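Long-range contact in CRISPR protein (Archaeoglobus fulgidus, PDB 4MJK), which is probably a Cas5-family subunit of a type I-A CRISPR Cascade complex, likely helping to bind the guide RNA used in defence against foreign nucleic acid: residues I174-S179 with V259-C264. Numbering follows the deposited sequence.
Sequences ISTDYS and VVIGRC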
loop_
_atom_site.group_PDB
_atom_site.type_symbol
_atom_site.label_atom_id
_atom_site.label_comp_id
_atom_site.label_asym_id
_atom_site.label_seq_id
_atom_site.Cartn_x
_atom_site.Cartn_y
_atom_site.Cartn_z
ATOM N N ILE A 174 -11.023 -34.230 -3.081
ATOM C CA ILE A 174 -11.543 -33.097 -3.834
ATOM C C ILE A 174 -10.378 -32.254 -4.310
ATOM O O ILE A 174 -9.271 -32.378 -3.796
ATOM C CB ILE A 174 -12.509 -32.207 -2.980
ATOM C CG1 ILE A 174 -11.845 -31.743 -1.685
ATOM C CG2 ILE A 174 -13.792 -32.945 -2.643
ATOM C CD1 ILE A 174 -11.178 -30.386 -1.779
ATOM N N SER A 175 -10.609 -31.406 -5.301
ATOM C CA SER A 175 -9.603 -30.407 -5.651
ATOM C C SER A 175 -10.116 -29.027 -5.220
ATOM O O SER A 175 -11.317 -28.767 -5.262
ATOM C CB SER A 175 -9.299 -30.430 -7.143
ATOM O OG SER A 175 -10.475 -30.144 -7.872
ATOM N N THR A 176 -9.214 -28.160 -4.779
ATOM C CA THR A 176 -9.608 -26.823 -4.317
ATOM C C THR A 176 -8.530 -25.823 -4.670
ATOM O O THR A 176 -7.350 -26.165 -4.712
ATOM C CB THR A 176 -9.922 -26.762 -2.784
ATOM O OG1 THR A 176 -10.425 -25.459 -2.437
ATOM C CG2 THR A 176 -8.682 -27.049 -1.938
ATOM N N ASP A 177 -8.944 -24.602 -4.977
ATOM C CA ASP A 177 -8.001 -23.509 -5.142
ATOM C C ASP A 177 -8.272 -22.418 -4.102
ATOM O O ASP A 177 -7.762 -21.308 -4.215
ATOM C CB ASP A 177 -7.985 -22.966 -6.586
ATOM C CG ASP A 177 -9.344 -22.534 -7.076
ATOM O OD1 ASP A 177 -10.257 -22.350 -6.267
ATOM O OD2 ASP A 177 -9.501 -22.344 -8.297
ATOM N N TYR A 178 -9.055 -22.762 -3.077
ATOM C CA TYR A 178 -9.256 -21.883 -1.916
ATOM C C TYR A 178 -8.443 -22.316 -0.711
ATOM O O TYR A 178 -8.179 -23.511 -0.528
ATOM C CB TYR A 178 -10.715 -21.893 -1.491
ATOM C CG TYR A 178 -11.632 -21.132 -2.403
ATOM C CD1 TYR A 178 -12.247 -21.766 -3.475
ATOM C CD2 TYR A 178 -11.903 -19.792 -2.176
ATOM C CE1 TYR A 178 -13.110 -21.088 -4.316
ATOM C CE2 TYR A 178 -12.758 -19.092 -3.013
ATOM C CZ TYR A 178 -13.366 -19.755 -4.076
ATOM O OH TYR A 178 -14.215 -19.085 -4.906
ATOM N N SER A 179 -8.095 -21.352 0.140
ATOM C CA SER A 179 -7.475 -21.660 1.417
ATOM C C SER A 179 -8.354 -22.641 2.187
ATOM O O SER A 179 -9.565 -22.725 1.954
ATOM C CB SER A 179 -7.263 -20.368 2.231
ATOM O OG SER A 179 -8.516 -19.815 2.637
ATOM N N VAL A 259 -14.875 -24.856 -4.773
ATOM C CA VAL A 259 -14.882 -25.784 -3.647
ATOM C C VAL A 259 -14.160 -25.202 -2.438
ATOM O O VAL A 259 -13.020 -24.767 -2.531
ATOM C CB VAL A 259 -14.215 -27.125 -4.012
ATOM C CG1 VAL A 259 -14.320 -28.110 -2.838
ATOM C CG2 VAL A 259 -14.853 -27.716 -5.265
ATOM N N VAL A 260 -14.826 -25.182 -1.294
ATOM C CA VAL A 260 -14.151 -24.729 -0.099
ATOM C C VAL A 260 -14.319 -25.754 1.027
ATOM O O VAL A 260 -15.364 -26.373 1.169
ATOM C CB VAL A 260 -14.650 -23.344 0.340
ATOM C CG1 VAL A 260 -16.113 -23.408 0.815
ATOM C CG2 VAL A 260 -13.736 -22.781 1.406
ATOM N N ILE A 261 -13.275 -25.927 1.821
ATOM C CA ILE A 261 -13.297 -26.907 2.902
ATOM C C ILE A 261 -13.698 -26.231 4.207
ATOM O O ILE A 261 -13.165 -25.181 4.555
ATOM C CB ILE A 261 -11.918 -27.573 3.063
ATOM C CG1 ILE A 261 -11.556 -28.357 1.804
ATOM C CG2 ILE A 261 -11.893 -28.517 4.277
ATOM C CD1 ILE A 261 -10.077 -28.656 1.704
ATOM N N GLY A 262 -14.647 -26.828 4.921
ATOM C CA GLY A 262 -15.062 -26.296 6.208
ATOM C C GLY A 262 -15.420 -27.412 7.177
ATOM O O GLY A 262 -15.014 -28.556 6.995
ATOM N N ARG A 263 -16.179 -27.076 8.212
ATOM C CA ARG A 263 -16.544 -28.057 9.219
ATOM C C ARG A 263 -17.892 -28.653 8.883
ATOM O O ARG A 263 -18.684 -28.054 8.153
ATOM C CB ARG A 263 -16.595 -27.417 10.614
ATOM C CG ARG A 263 -17.639 -26.325 10.764
ATOM C CD ARG A 263 -17.781 -25.878 12.213
ATOM N NE ARG A 263 -18.519 -24.625 12.333
ATOM C CZ ARG A 263 -18.854 -24.058 13.491
ATOM N NH1 ARG A 263 -18.540 -24.642 14.636
ATOM N NH2 ARG A 263 -19.516 -22.910 13.505
ATOM N N CYS A 264 -18.163 -29.837 9.416
ATOM C CA CYS A 264 -19.520 -30.357 9.340
ATOM C C CYS A 264 -20.387 -29.587 10.331
ATOM O O CYS A 264 -21.572 -29.381 10.086
ATOM C CB CYS A 264 -19.561 -31.856 9.639
ATOM S SG CYS A 264 -18.786 -32.320 11.178
HETATM O O HOH W 1 -10.764 -24.887 0.604
HETATM O O HOH W 2 -12.112 -24.371 -6.023
#
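Thr176 and Val259 meet where the strand segments 174-176 and 259-263 cross at 105°, their axes 6.7 Å apart, too steeply to pair as neighbours in one sheet; the contact joins an outer strand of the three-stranded sheet to an outer strand of the six-stranded one. The Thr176 hydroxyl, with OG1 anti to the backbone N (chi1 -174°), donates to Val259 O at 2.7 Å, approaching from above the carbonyl plane. The same OG1 accepts from Tyr178 N at 3.1 Å, closing an ST turn, and from a water that also donates to Ser179 O and accepts from Ile261 N. A second water links Asp177 OD1 to Val259 N. Tyr178 CD1 lies 3.2 Å from Val259 O, and the Tyr178 hydroxyl hydrogen-bonds to Glu258 OE1. Ile174 CD1 lies 4.0 Å from both Val259 CG1 and Ile261 CD1. Val259 CB rests 3.6 Å from Ser175 O. An alanine in place of Thr176 would probably leave Val259 O and Tyr178 N without this partner and cost the bridging water one of its three bonds. With no direct backbone-to-backbone hydrogen bond across the contact, one hydroxyl and two waters serve Val259 N, Val259 O and Ile261 N beside a small aliphatic cluster.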